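Local coordinates for glycoside hydrolase family protein (Novosphingobium sp. PP1Y, PDB 6Q2F) that probably releases terminal alpha-L-rhamnose from glycosides by hydrolysis, as an alpha-L-rhamnosidase built around a (beta/alpha)8 barrel with a bound sodium ion, at residues Asp148-Leu153 against Leu448-His453; Glu463-Asp468 against Trp512-Leu517; Gly178-Leu183 against Ser312-Thr317; Ala132-Ser137 against Arg473-His478. All coordinates share one frame; numbering follows the deposited sequence.

Interaction 1. Residues Asp148-Leu153 against Leu448-His453; sequences DGLKKL and LGTTNH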
loop_
_atom_site.group_PDB
_atom_site.type_symbol
_atom_site.label_atom_id
_atom_site.label_comp_id
_atom_site.label_asym_id
_atom_site.label_seq_id
_atom_site.Cartn_x
_atom_site.Cartn_y
_atom_site.Cartn_z
ATOM N N ASP A 148 6.529 -26.672 -4.915
ATOM C CA ASP A 148 5.479 -25.758 -4.483
ATOM C C ASP A 148 5.916 -24.296 -4.450
ATOM O O ASP A 148 5.169 -23.448 -3.949
ATOM C CB ASP A 148 4.966 -26.187 -3.112
ATOM C CG ASP A 148 4.173 -27.469 -3.179
ATOM O OD1 ASP A 148 3.520 -27.680 -4.214
ATOM O OD2 ASP A 148 4.190 -28.246 -2.213
ATOM N N GLY A 149 7.089 -23.970 -4.981
ATOM C CA GLY A 149 7.483 -22.580 -5.033
ATOM C C GLY A 149 6.850 -21.841 -6.202
ATOM O O GLY A 149 6.185 -22.421 -7.068
ATOM N N LEU A 150 7.068 -20.529 -6.221
ATOM C CA LEU A 150 6.570 -19.714 -7.321
ATOM C C LEU A 150 7.182 -20.186 -8.633
ATOM O O LEU A 150 8.360 -20.535 -8.689
ATOM C CB LEU A 150 6.894 -18.242 -7.076
ATOM C CG LEU A 150 6.049 -17.531 -6.009
ATOM C CD1 LEU A 150 6.790 -16.299 -5.524
ATOM C CD2 LEU A 150 4.695 -17.151 -6.604
ATOM N N LYS A 151 6.373 -20.196 -9.693
ATOM C CA LYS A 151 6.743 -20.797 -10.969
ATOM C C LYS A 151 6.584 -19.801 -12.111
ATOM O O LYS A 151 5.636 -19.009 -12.137
ATOM C CB LYS A 151 5.885 -22.014 -11.285
ATOM C CG LYS A 151 5.990 -23.137 -10.288
ATOM C CD LYS A 151 4.839 -24.107 -10.513
ATOM C CE LYS A 151 4.734 -25.110 -9.398
ATOM N NZ LYS A 151 4.171 -24.465 -8.178
ATOM N N LYS A 152 7.480 -19.899 -13.090
ATOM C CA LYS A 152 7.395 -19.142 -14.329
ATOM C C LYS A 152 7.395 -20.113 -15.501
ATOM O O LYS A 152 8.059 -21.155 -15.461
ATOM C CB LYS A 152 8.587 -18.189 -14.491
ATOM C CG LYS A 152 9.923 -18.952 -14.418
ATOM C CD LYS A 152 11.052 -18.202 -15.026
ATOM C CE LYS A 152 12.264 -19.099 -15.147
ATOM N NZ LYS A 152 12.737 -19.627 -13.847
ATOM N N LEU A 153 6.681 -19.739 -16.558
ATOM C CA LEU A 153 6.650 -20.542 -17.773
ATOM C C LEU A 153 7.988 -20.446 -18.509
ATOM O O LEU A 153 8.587 -19.372 -18.599
ATOM C CB LEU A 153 5.499 -20.065 -18.669
ATOM C CG LEU A 153 5.000 -20.946 -19.821
ATOM C CD1 LEU A 153 4.316 -22.202 -19.301
ATOM C CD2 LEU A 153 4.059 -20.155 -20.732
ATOM N N LEU A 448 11.011 -19.337 -9.695
ATOM C CA LEU A 448 11.523 -17.981 -9.502
ATOM C C LEU A 448 12.662 -17.957 -8.488
ATOM O O LEU A 448 13.608 -17.174 -8.626
ATOM C CB LEU A 448 10.410 -17.062 -9.008
ATOM C CG LEU A 448 9.830 -16.021 -9.948
ATOM C CD1 LEU A 448 9.197 -16.725 -11.126
ATOM C CD2 LEU A 448 8.792 -15.181 -9.178
ATOM N N GLY A 449 12.557 -18.775 -7.440
ATOM C CA GLY A 449 13.515 -18.806 -6.362
ATOM C C GLY A 449 13.306 -17.796 -5.259
ATOM O O GLY A 449 14.098 -17.781 -4.310
ATOM N N THR A 450 12.276 -16.957 -5.337
ATOM C CA THR A 450 12.141 -15.937 -4.310
ATOM C C THR A 450 11.738 -16.560 -2.976
ATOM O O THR A 450 11.121 -17.623 -2.900
ATOM C CB THR A 450 11.131 -14.858 -4.710
ATOM O OG1 THR A 450 9.907 -15.473 -5.106
ATOM C CG2 THR A 450 11.696 -14.040 -5.875
ATOM N N THR A 451 12.023 -15.807 -1.924
ATOM C CA THR A 451 12.205 -16.299 -0.577
ATOM C C THR A 451 11.480 -15.340 0.377
ATOM O O THR A 451 11.239 -14.181 0.040
ATOM C CB THR A 451 13.726 -16.375 -0.358
ATOM O OG1 THR A 451 14.369 -15.092 -0.524
ATOM C CG2 THR A 451 14.333 -17.435 -1.151
ATOM N N ASN A 452 11.074 -15.818 1.554
ATOM C CA ASN A 452 10.585 -14.884 2.571
ATOM C C ASN A 452 11.768 -14.089 3.139
ATOM O O ASN A 452 12.906 -14.549 3.097
ATOM C CB ASN A 452 9.880 -15.626 3.711
ATOM C CG ASN A 452 10.790 -16.680 4.362
ATOM O OD1 ASN A 452 11.331 -17.535 3.670
ATOM N ND2 ASN A 452 10.985 -16.590 5.687
ATOM N N HIS A 453 11.485 -12.887 3.667
ATOM C CA HIS A 453 12.495 -12.014 4.310
ATOM C C HIS A 453 11.892 -11.264 5.505
ATOM O O HIS A 453 10.671 -11.095 5.566
ATOM C CB HIS A 453 13.039 -10.959 3.343
ATOM C CG HIS A 453 13.570 -11.501 2.057
ATOM N ND1 HIS A 453 14.883 -11.898 1.902
ATOM C CD2 HIS A 453 12.973 -11.684 0.852
ATOM C CE1 HIS A 453 15.069 -12.315 0.663
ATOM N NE2 HIS A 453 13.930 -12.191 0.003
HETATM O O HOH W 1 9.286 -19.033 -4.452
HETATM O O HOH W 2 10.230 -20.210 -6.757
#
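One direct backbone hydrogen bond joins the segments: Leu448 N gives its hydrogen to Leu150 O across 3.1 Å. The N-H...O angle is 166°, yet the donor stands above the carbonyl plane rather than on a lone pair. Leu150 O also takes a hydrogen from water 2, which accepts from Gly449 N, while water 1 spans Leu150 N and Thr450 O. The leucines meet more loosely, Leu150 CB lying 4.2 Å from Leu448 CD2. Both are buried, as suits branched apolar side chains, and Leu150 also packs on Val507 and Ala510. The other methyl of Leu448, CD1, comes obliquely against the start of the Lys152 side chain, 3.7 Å from CB. Leu150 CD1 reaches Thr450 OG1 at 3.3 Å, a hydroxyl whose polar needs are met by Val507 O. Strands 151-160 and 436-447 are antiparallel neighbours in a four-stranded sheet, and the Leu150-Leu448 bond prolongs their pairing past the end of 436-447. Gly449 then turns the chain with phi 85°, where a side chain would press on the preceding carbonyl. Lys151 points away from 448-453 and curls its NZ back to Gly149 O (3.1 Å), also salt-bridging Asp465. Lys152, its CG in the crowded position, runs on extended to a bend at chi4 (-60°) and carries its ammonium to Ser446 OG and the carbonyl oxygens of Thr176 and Gly178, three oxygens around a buried charge.

Interaction 2. Residues Glu463-Asp468 against Trp512-Leu517; sequences EVDKFD and WTPRML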
loop_
_atom_site.group_PDB
_atom_site.type_symbol
_atom_site.label_atom_id
_atom_site.label_comp_id
_atom_site.label_asym_id
_atom_site.label_seq_id
_atom_site.Cartn_x
_atom_site.Cartn_y
_atom_site.Cartn_z
ATOM N N GLU A 463 9.072 -18.782 -1.253
ATOM C CA GLU A 463 7.702 -18.310 -1.245
ATOM C C GLU A 463 6.800 -19.363 -1.883
ATOM O O GLU A 463 7.082 -19.858 -2.973
ATOM C CB GLU A 463 7.621 -16.974 -2.000
ATOM C CG GLU A 463 8.288 -15.797 -1.250
ATOM C CD GLU A 463 7.424 -15.285 -0.100
ATOM O OE1 GLU A 463 6.221 -15.629 -0.066
ATOM O OE2 GLU A 463 7.940 -14.539 0.763
ATOM N N VAL A 464 5.720 -19.722 -1.192
ATOM C CA VAL A 464 4.801 -20.722 -1.724
ATOM C C VAL A 464 4.099 -20.169 -2.968
ATOM O O VAL A 464 3.862 -18.961 -3.096
ATOM C CB VAL A 464 3.768 -21.155 -0.663
ATOM C CG1 VAL A 464 2.755 -20.024 -0.375
ATOM C CG2 VAL A 464 3.004 -22.407 -1.136
ATOM N N ASP A 465 3.790 -21.058 -3.903
ATOM C CA ASP A 465 3.080 -20.718 -5.131
ATOM C C ASP A 465 1.750 -20.043 -4.797
ATOM O O ASP A 465 0.826 -20.685 -4.298
ATOM C CB ASP A 465 2.879 -21.999 -5.965
ATOM C CG ASP A 465 2.067 -21.759 -7.242
ATOM O OD1 ASP A 465 1.512 -20.648 -7.405
ATOM O OD2 ASP A 465 1.990 -22.687 -8.075
ATOM N N LYS A 466 1.659 -18.735 -5.049
ATOM C CA LYS A 466 0.523 -17.945 -4.594
ATOM C C LYS A 466 -0.758 -18.248 -5.367
ATOM O O LYS A 466 -1.835 -17.811 -4.943
ATOM C CB LYS A 466 0.862 -16.453 -4.704
ATOM C CG LYS A 466 2.209 -16.056 -4.064
ATOM C CD LYS A 466 2.079 -15.906 -2.550
ATOM C CE LYS A 466 3.448 -15.583 -1.905
ATOM N NZ LYS A 466 4.071 -16.765 -1.215
ATOM N N PHE A 467 -0.665 -18.963 -6.487
ATOM C CA PHE A 467 -1.828 -19.302 -7.299
ATOM C C PHE A 467 -2.366 -20.702 -7.026
ATOM O O PHE A 467 -3.344 -21.104 -7.662
ATOM C CB PHE A 467 -1.474 -19.153 -8.786
ATOM C CG PHE A 467 -0.733 -17.883 -9.111
ATOM C CD1 PHE A 467 -1.325 -16.646 -8.882
ATOM C CD2 PHE A 467 0.546 -17.927 -9.667
ATOM C CE1 PHE A 467 -0.660 -15.471 -9.176
ATOM C CE2 PHE A 467 1.223 -16.748 -9.957
ATOM C CZ PHE A 467 0.622 -15.516 -9.702
ATOM N N ASP A 468 -1.761 -21.439 -6.099
ATOM C CA ASP A 468 -2.092 -22.835 -5.819
ATOM C C ASP A 468 -2.642 -22.943 -4.403
ATOM O O ASP A 468 -1.873 -22.962 -3.440
ATOM C CB ASP A 468 -0.864 -23.730 -6.006
ATOM C CG ASP A 468 -1.191 -25.215 -5.882
ATOM O OD1 ASP A 468 -1.804 -25.626 -4.876
ATOM O OD2 ASP A 468 -0.849 -25.973 -6.813
ATOM N N TRP A 512 2.905 -19.055 -13.803
ATOM C CA TRP A 512 2.417 -20.404 -14.053
ATOM C C TRP A 512 2.043 -21.057 -12.731
ATOM O O TRP A 512 2.635 -20.789 -11.681
ATOM C CB TRP A 512 3.441 -21.295 -14.790
ATOM C CG TRP A 512 2.892 -22.679 -14.984
ATOM C CD1 TRP A 512 3.196 -23.783 -14.262
ATOM C CD2 TRP A 512 1.873 -23.073 -15.915
ATOM N NE1 TRP A 512 2.461 -24.859 -14.700
ATOM C CE2 TRP A 512 1.629 -24.442 -15.707
ATOM C CE3 TRP A 512 1.154 -22.400 -16.912
ATOM C CZ2 TRP A 512 0.709 -25.162 -16.470
ATOM C CZ3 TRP A 512 0.228 -23.108 -17.654
ATOM C CH2 TRP A 512 0.018 -24.475 -17.432
ATOM N N THR A 513 1.044 -21.923 -12.798
ATOM C CA THR A 513 0.692 -22.760 -11.666
ATOM C C THR A 513 0.072 -24.015 -12.261
ATOM O O THR A 513 -0.535 -23.944 -13.337
ATOM C CB THR A 513 -0.256 -22.025 -10.691
ATOM O OG1 THR A 513 -0.312 -22.705 -9.430
ATOM C CG2 THR A 513 -1.667 -21.882 -11.268
ATOM N N PRO A 514 0.239 -25.174 -11.624
ATOM C CA PRO A 514 -0.063 -26.441 -12.329
ATOM C C PRO A 514 -1.508 -26.581 -12.819
ATOM O O PRO A 514 -1.728 -27.159 -13.889
ATOM C CB PRO A 514 0.305 -27.510 -11.290
ATOM C CG PRO A 514 1.431 -26.864 -10.512
ATOM C CD PRO A 514 0.970 -25.398 -10.364
ATOM N N ARG A 515 -2.492 -26.047 -12.095
ATOM C CA ARG A 515 -3.889 -26.127 -12.508
ATOM C C ARG A 515 -4.291 -25.003 -13.446
ATOM O O ARG A 515 -5.480 -24.869 -13.741
ATOM C CB ARG A 515 -4.810 -26.117 -11.283
ATOM C CG ARG A 515 -4.578 -27.287 -10.304
ATOM C CD ARG A 515 -5.533 -27.178 -9.119
ATOM N NE ARG A 515 -5.468 -28.348 -8.239
ATOM C CZ ARG A 515 -6.494 -29.151 -7.979
ATOM N NH1 ARG A 515 -7.680 -28.909 -8.527
ATOM N NH2 ARG A 515 -6.337 -30.189 -7.168
HETATM N N MSE A 516 -3.338 -24.211 -13.929
HETATM C CA MSE A 516 -3.641 -23.007 -14.723
HETATM C C MSE A 516 -4.646 -23.206 -15.879
HETATM O O MSE A 516 -5.544 -22.379 -16.063
HETATM C CB MSE A 516 -2.352 -22.432 -15.289
HETATM C CG MSE A 516 -2.534 -21.125 -15.988
HETATM SE SE MSE A 516 -2.976 -19.734 -14.711
HETATM C CE MSE A 516 -3.407 -18.351 -15.974
ATOM N N LEU A 517 -4.484 -24.268 -16.674
ATOM C CA LEU A 517 -5.385 -24.469 -17.810
ATOM C C LEU A 517 -6.828 -24.660 -17.349
ATOM O O LEU A 517 -7.749 -24.057 -17.910
ATOM C CB LEU A 517 -4.922 -25.655 -18.667
ATOM C CG LEU A 517 -3.554 -25.432 -19.313
ATOM C CD1 LEU A 517 -3.189 -26.585 -20.251
ATOM C CD2 LEU A 517 -3.518 -24.093 -20.061
HETATM O O HOH W 3 3.595 -19.719 -9.356
HETATM O O HOH W 4 -2.178 -24.711 -9.384
#
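An Asx turn within a type I beta turn, Asp465 to Asp468, leads into helix 469-487 and meets a second type I turn, Thr513 to Met516, that leads into helix 516-524. Aspartate suits the first turn because its carboxylate faces two ways. OD1 accepts from Phe467 N at 2.9 Å, while OD2 accepts from Thr513 OG1 at 2.7 Å; both donors lie out of the carboxylate plane. With its CG anti to the backbone N (chi1 177°), Asp465 crosses Thr513 at about a right angle. OD2 also pairs with Lys151, which would be expected to favour the ionised acid. Thr513 suits a place needing both a hydroxyl and a methyl: OG1, anti to its own N, donates to Asp465, and CG2 packs 3.7 Å from Phe467 CB. The Phe467 ring presents an edge to Thr513 CB and Trp512 O. Water 4 donates to Thr513 OG1 (2.7 Å) and Asp468 OD2 and accepts from Arg515 N, so it links the residues just before both helices. Asp468 OD1 caps Ala471 N at the start of helix 469-487. Trp512 and Met516, a selenomethionine here, pack on Tyr553 of helix 543-575, and Trp512 also lies against strand 151-160.

Interaction 3. Residues Gly178-Leu183 against Ser312-Thr317; sequences GPFQTL and SNVPTT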
loop_
_atom_site.group_PDB
_atom_site.type_symbol
_atom_site.label_atom_id
_atom_site.label_comp_id
_atom_site.label_asym_id
_atom_site.label_seq_id
_atom_site.Cartn_x
_atom_site.Cartn_y
_atom_site.Cartn_z
ATOM N N GLY A 178 15.162 -18.543 -11.526
ATOM C CA GLY A 178 15.352 -17.195 -12.008
ATOM C C GLY A 178 14.081 -16.661 -12.637
ATOM O O GLY A 178 13.028 -17.294 -12.561
ATOM N N PRO A 179 14.158 -15.479 -13.273
ATOM C CA PRO A 179 12.930 -14.778 -13.682
ATOM C C PRO A 179 12.427 -15.139 -15.074
ATOM O O PRO A 179 11.262 -14.876 -15.396
ATOM C CB PRO A 179 13.344 -13.300 -13.619
ATOM C CG PRO A 179 14.811 -13.322 -13.948
ATOM C CD PRO A 179 15.340 -14.594 -13.313
ATOM N N PHE A 180 13.302 -15.620 -15.940
ATOM C CA PHE A 180 12.904 -15.909 -17.294
ATOM C C PHE A 180 13.855 -16.839 -18.013
ATOM O O PHE A 180 15.030 -16.604 -18.008
ATOM C CB PHE A 180 12.853 -14.587 -18.006
ATOM C CG PHE A 180 12.497 -14.671 -19.430
ATOM C CD1 PHE A 180 13.460 -14.862 -20.375
ATOM C CD2 PHE A 180 11.206 -14.506 -19.827
ATOM C CE1 PHE A 180 13.137 -14.915 -21.687
ATOM C CE2 PHE A 180 10.864 -14.565 -21.143
ATOM C CZ PHE A 180 11.834 -14.768 -22.075
ATOM N N GLN A 181 13.340 -17.886 -18.623
ATOM C CA GLN A 181 14.150 -18.822 -19.373
ATOM C C GLN A 181 15.396 -19.254 -18.625
ATOM O O GLN A 181 15.329 -19.862 -17.596
ATOM C CB GLN A 181 14.411 -18.369 -20.805
ATOM C CG GLN A 181 13.195 -18.332 -21.700
ATOM C CD GLN A 181 12.715 -19.699 -22.108
ATOM O OE1 GLN A 181 12.460 -20.519 -21.297
ATOM N NE2 GLN A 181 12.633 -19.934 -23.377
ATOM N N THR A 182 16.542 -18.944 -19.201
ATOM C CA THR A 182 17.825 -19.271 -18.620
ATOM C C THR A 182 18.396 -18.263 -17.637
ATOM O O THR A 182 19.414 -18.516 -17.079
ATOM C CB THR A 182 18.903 -19.438 -19.709
ATOM O OG1 THR A 182 18.888 -18.318 -20.569
ATOM C CG2 THR A 182 18.653 -20.615 -20.521
ATOM N N LEU A 183 17.750 -17.135 -17.436
ATOM C CA LEU A 183 18.288 -16.091 -16.572
ATOM C C LEU A 183 18.388 -16.558 -15.124
ATOM O O LEU A 183 17.491 -17.221 -14.597
ATOM C CB LEU A 183 17.414 -14.835 -16.655
ATOM C CG LEU A 183 17.427 -14.133 -18.013
ATOM C CD1 LEU A 183 16.690 -12.802 -17.919
ATOM C CD2 LEU A 183 18.874 -13.931 -18.472
ATOM N N SER A 312 14.428 -4.129 -18.774
ATOM C CA SER A 312 14.144 -4.618 -17.459
ATOM C C SER A 312 14.951 -5.832 -17.172
ATOM O O SER A 312 15.834 -6.164 -17.902
ATOM C CB SER A 312 12.669 -4.974 -17.355
ATOM O OG SER A 312 12.370 -6.158 -18.039
ATOM N N ASN A 313 14.600 -6.501 -16.096
ATOM C CA ASN A 313 15.237 -7.715 -15.670
ATOM C C ASN A 313 14.948 -8.893 -16.572
ATOM O O ASN A 313 15.507 -9.920 -16.406
ATOM C CB ASN A 313 14.967 -8.028 -14.210
ATOM C CG ASN A 313 13.566 -8.514 -13.963
ATOM O OD1 ASN A 313 12.634 -7.933 -14.445
ATOM N ND2 ASN A 313 13.429 -9.575 -13.221
ATOM N N VAL A 314 14.045 -8.737 -17.513
ATOM C CA VAL A 314 13.759 -9.793 -18.466
ATOM C C VAL A 314 13.847 -9.206 -19.849
ATOM O O VAL A 314 13.803 -8.026 -19.984
ATOM C CB VAL A 314 12.420 -10.468 -18.248
ATOM C CG1 VAL A 314 12.417 -11.172 -16.924
ATOM C CG2 VAL A 314 11.306 -9.463 -18.384
ATOM N N PRO A 315 13.993 -10.021 -20.870
ATOM C CA PRO A 315 14.146 -9.458 -22.215
ATOM C C PRO A 315 12.953 -8.598 -22.606
ATOM O O PRO A 315 11.880 -8.673 -22.012
ATOM C CB PRO A 315 14.266 -10.697 -23.111
ATOM C CG PRO A 315 14.755 -11.770 -22.205
ATOM C CD PRO A 315 14.159 -11.486 -20.872
ATOM N N THR A 316 13.156 -7.765 -23.625
ATOM C CA THR A 316 12.107 -6.915 -24.176
ATOM C C THR A 316 11.974 -7.212 -25.660
ATOM O O THR A 316 12.948 -7.098 -26.408
ATOM C CB THR A 316 12.410 -5.430 -23.962
ATOM O OG1 THR A 316 12.430 -5.137 -22.560
ATOM C CG2 THR A 316 11.350 -4.577 -24.630
ATOM N N THR A 317 10.774 -7.593 -26.082
ATOM C CA THR A 317 10.481 -7.838 -27.484
ATOM C C THR A 317 9.521 -6.766 -27.976
ATOM O O THR A 317 8.543 -6.456 -27.297
ATOM C CB THR A 317 9.879 -9.228 -27.671
ATOM O OG1 THR A 317 10.826 -10.209 -27.220
ATOM C CG2 THR A 317 9.550 -9.471 -29.131
#
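Phe180 to Leu183 form a type II' beta turn, closed by Leu183 N to Phe180 O at 2.8 Å, and the loop that runs into strand 316-325 comes nearest where Val314 faces Phe180. Gln181 takes the first corner of the turn at phi 47°, an uncommon conformation for a residue with a side chain, and its side-chain NE2 donates to Trp155 O. The turn brings Phe180 and Leu183 to the same side, and no hydrogen bond crosses to the other segment. The principal meeting is a CH-pi contact. With CG anti to its backbone N (chi1 178°), Phe180 reaches tip to tip toward Pro315, whose CD stands over one ring face, 3.8 Å from the centroid and 24° off the normal. CD is displaced toward the rim, nearest CD1, and CG of the proline lies 3.6 Å from Phe180 CE1. Proline fits here because its ring carbon next to nitrogen is slightly polarised and lies well against an aromatic face. Leu183 sends CD1 toward the same proline and also touches Asn313 O at 3.5 Å. Val314 CG1 packs on the root of the Phe180 side chain, 3.6 Å from Phe180 CB. The Asn313 amide, ND2, lies obliquely across Pro179 CB. Ser312 OG, bonded to Val314 O, braces the bend before strand 316-325. Phe388 meets Phe180 edge-to-face. The loop thus packs on an edge strand of an inserted antiparallel beta domain, whose two sheets repeat the strand orders of the C-terminal galactose-binding-like region, consistent with a related beta-sandwich.

Interaction 4. Residues Ala132-Ser137 against Arg473-His478; sequences ASPGWS and REYLEH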
loop_
_atom_site.group_PDB
_atom_site.type_symbol
_atom_site.label_atom_id
_atom_site.label_comp_id
_atom_site.label_asym_id
_atom_site.label_seq_id
_atom_site.Cartn_x
_atom_site.Cartn_y
_atom_site.Cartn_z
ATOM N N ALA A 132 2.722 -13.672 8.551
ATOM C CA ALA A 132 2.396 -14.936 7.891
ATOM C C ALA A 132 3.633 -15.707 7.428
ATOM O O ALA A 132 3.496 -16.697 6.713
ATOM C CB ALA A 132 1.445 -14.681 6.712
ATOM N N SER A 133 4.833 -15.288 7.820
ATOM C CA SER A 133 6.057 -15.984 7.446
ATOM C C SER A 133 7.145 -15.588 8.433
ATOM O O SER A 133 7.060 -14.527 9.056
ATOM C CB SER A 133 6.495 -15.629 6.014
ATOM O OG SER A 133 7.080 -14.323 6.002
ATOM N N PRO A 134 8.173 -16.415 8.609
ATOM C CA PRO A 134 9.352 -15.944 9.340
ATOM C C PRO A 134 9.835 -14.661 8.681
ATOM O O PRO A 134 9.777 -14.514 7.451
ATOM C CB PRO A 134 10.361 -17.085 9.181
ATOM C CG PRO A 134 9.504 -18.303 8.884
ATOM C CD PRO A 134 8.332 -17.790 8.104
ATOM N N GLY A 135 10.297 -13.722 9.500
ATOM C CA GLY A 135 10.559 -12.380 9.011
ATOM C C GLY A 135 9.271 -11.595 9.035
ATOM O O GLY A 135 8.560 -11.611 10.038
ATOM N N TRP A 136 8.953 -10.960 7.942
ATOM C CA TRP A 136 7.723 -10.226 7.894
ATOM C C TRP A 136 6.895 -10.432 6.682
ATOM O O TRP A 136 5.729 -10.181 6.719
ATOM C CB TRP A 136 7.919 -8.741 8.076
ATOM C CG TRP A 136 8.887 -8.063 7.207
ATOM C CD1 TRP A 136 8.932 -8.061 5.870
ATOM C CD2 TRP A 136 9.936 -7.231 7.641
ATOM N NE1 TRP A 136 9.944 -7.288 5.439
ATOM C CE2 TRP A 136 10.589 -6.773 6.517
ATOM C CE3 TRP A 136 10.403 -6.850 8.884
ATOM C CZ2 TRP A 136 11.663 -5.924 6.596
ATOM C CZ3 TRP A 136 11.451 -6.036 8.950
ATOM C CH2 TRP A 136 12.078 -5.580 7.824
ATOM N N SER A 137 7.440 -10.973 5.610
ATOM C CA SER A 137 6.668 -11.256 4.411
ATOM C C SER A 137 7.322 -12.310 3.512
ATOM O O SER A 137 8.482 -12.466 3.551
ATOM C CB SER A 137 6.385 -9.989 3.633
ATOM O OG SER A 137 7.428 -9.658 2.798
ATOM N N ARG A 473 -2.285 -23.630 1.529
ATOM C CA ARG A 473 -2.852 -24.202 2.745
ATOM C C ARG A 473 -1.836 -25.048 3.492
ATOM O O ARG A 473 -1.748 -24.984 4.723
ATOM C CB ARG A 473 -4.076 -25.049 2.406
ATOM C CG ARG A 473 -4.646 -25.822 3.592
ATOM C CD ARG A 473 -5.951 -26.545 3.178
ATOM N NE ARG A 473 -7.069 -25.616 3.050
ATOM C CZ ARG A 473 -7.815 -25.226 4.076
ATOM N NH1 ARG A 473 -7.556 -25.687 5.297
ATOM N NH2 ARG A 473 -8.827 -24.404 3.880
ATOM N N GLU A 474 -1.081 -25.875 2.763
ATOM C CA GLU A 474 -0.045 -26.680 3.398
ATOM C C GLU A 474 1.014 -25.786 4.018
ATOM O O GLU A 474 1.444 -26.012 5.150
ATOM C CB GLU A 474 0.605 -27.636 2.388
ATOM C CG GLU A 474 -0.295 -28.748 1.866
ATOM C CD GLU A 474 0.419 -29.627 0.827
ATOM O OE1 GLU A 474 1.660 -29.542 0.732
ATOM O OE2 GLU A 474 -0.261 -30.392 0.105
ATOM N N TYR A 475 1.449 -24.761 3.285
ATOM C CA TYR A 475 2.382 -23.802 3.861
ATOM C C TYR A 475 1.855 -23.252 5.186
ATOM O O TYR A 475 2.543 -23.298 6.207
ATOM C CB TYR A 475 2.659 -22.647 2.890
ATOM C CG TYR A 475 3.321 -21.515 3.630
ATOM C CD1 TYR A 475 4.687 -21.539 3.885
ATOM C CD2 TYR A 475 2.572 -20.453 4.135
ATOM C CE1 TYR A 475 5.289 -20.536 4.589
ATOM C CE2 TYR A 475 3.162 -19.452 4.863
ATOM C CZ TYR A 475 4.526 -19.483 5.074
ATOM O OH TYR A 475 5.114 -18.477 5.789
ATOM N N LEU A 476 0.617 -22.752 5.190
ATOM C CA LEU A 476 0.126 -22.000 6.344
ATOM C C LEU A 476 -0.277 -22.917 7.494
ATOM O O LEU A 476 -0.092 -22.560 8.662
ATOM C CB LEU A 476 -1.047 -21.084 5.928
ATOM C CG LEU A 476 -1.320 -19.946 6.938
ATOM C CD1 LEU A 476 -0.103 -19.024 7.092
ATOM C CD2 LEU A 476 -2.585 -19.121 6.642
ATOM N N GLU A 477 -0.834 -24.096 7.198
ATOM C CA GLU A 477 -1.141 -25.022 8.284
ATOM C C GLU A 477 0.130 -25.428 9.012
ATOM O O GLU A 477 0.156 -25.481 10.247
ATOM C CB GLU A 477 -1.892 -26.253 7.764
ATOM C CG GLU A 477 -3.351 -25.907 7.381
ATOM C CD GLU A 477 -4.153 -27.095 6.870
ATOM O OE1 GLU A 477 -3.547 -28.111 6.461
ATOM O OE2 GLU A 477 -5.401 -26.992 6.879
ATOM N N HIS A 478 1.203 -25.681 8.266
ATOM C CA HIS A 478 2.474 -26.004 8.896
ATOM C C HIS A 478 2.972 -24.822 9.714
ATOM O O HIS A 478 3.416 -24.985 10.855
ATOM C CB HIS A 478 3.510 -26.386 7.840
ATOM C CG HIS A 478 4.805 -26.848 8.427
ATOM N ND1 HIS A 478 5.838 -25.986 8.729
ATOM C CD2 HIS A 478 5.212 -28.078 8.813
ATOM C CE1 HIS A 478 6.834 -26.672 9.260
ATOM N NE2 HIS A 478 6.482 -27.943 9.319
#
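A single hydrogen bond carries the contact: Tyr475 OH donates to Ala132 O at 2.6 Å. The oxygen is met in the carbonyl plane, on a lone pair, with a C=O...O angle of 134°, and it lies at the edge of the tyrosine ring, in its plane. Tyr475 gains this reach because CG is anti to its backbone N (chi1 165°), so the ring projects from the helix and its hydroxyl arrives end-on. Tyrosine suits the place, being long enough to span from the helix to a buried backbone carbonyl and offer it a donor. Gly140 O is a weak second partner of the same hydroxyl.

Van der Waals contacts surround it. Ser133 CB lies 3.2 Å from Tyr475 OH. Pro134 CD is 4.0 Å from Tyr475 OH, tip to tip. Leu476 CD1 lies 4.3 Å from Ala132 O, a loose apolar flank, while the small Ala132 packs on Thr502 of strand 497-502. The Trp143 ring lies nearly parallel to that of Tyr475.

Two polar links hold the loop's shape, both ending on Pro134 O: Ser133 OG donates to it from above the carbonyl plane, and Asn452 ND2 is a second donor.

The contact ties the loop following barrel strand 127-131 to helix 469-487, which Leu476 joins to Leu500 of the next barrel strand, 497-502. Strand, helix and strand make one beta-alpha-beta unit of a (beta/alpha)8 barrel, with a long insertion between the first strand and its helix, and the bound sodium ion is about 12 Å from the Ser133 side chain.

How the interactions relate
From the N terminus, barrel strand 127-131 opens into the loop 132-137, whose partner, helix 469-487, arrives only after a long insertion; interaction 4 closes that excursion. Within it, interaction 1 joins the start of strand 151-160 to the chain leaving strand 436-447, and within interaction 1 lies interaction 3, which docks the 178-183 loop onto the inserted beta domain. Interaction 2 comes after both but crosses interaction 4, since 473-478 falls between 463-468 and 512-517; it brings the turn before helix 469-487 against the one before helix 516-524. Interaction 1 touches the other three, whereas interactions 3 and 4 stay about 17 Å apart at their nearest atoms. Together they tie barrel, four-stranded sheet and inserted domain.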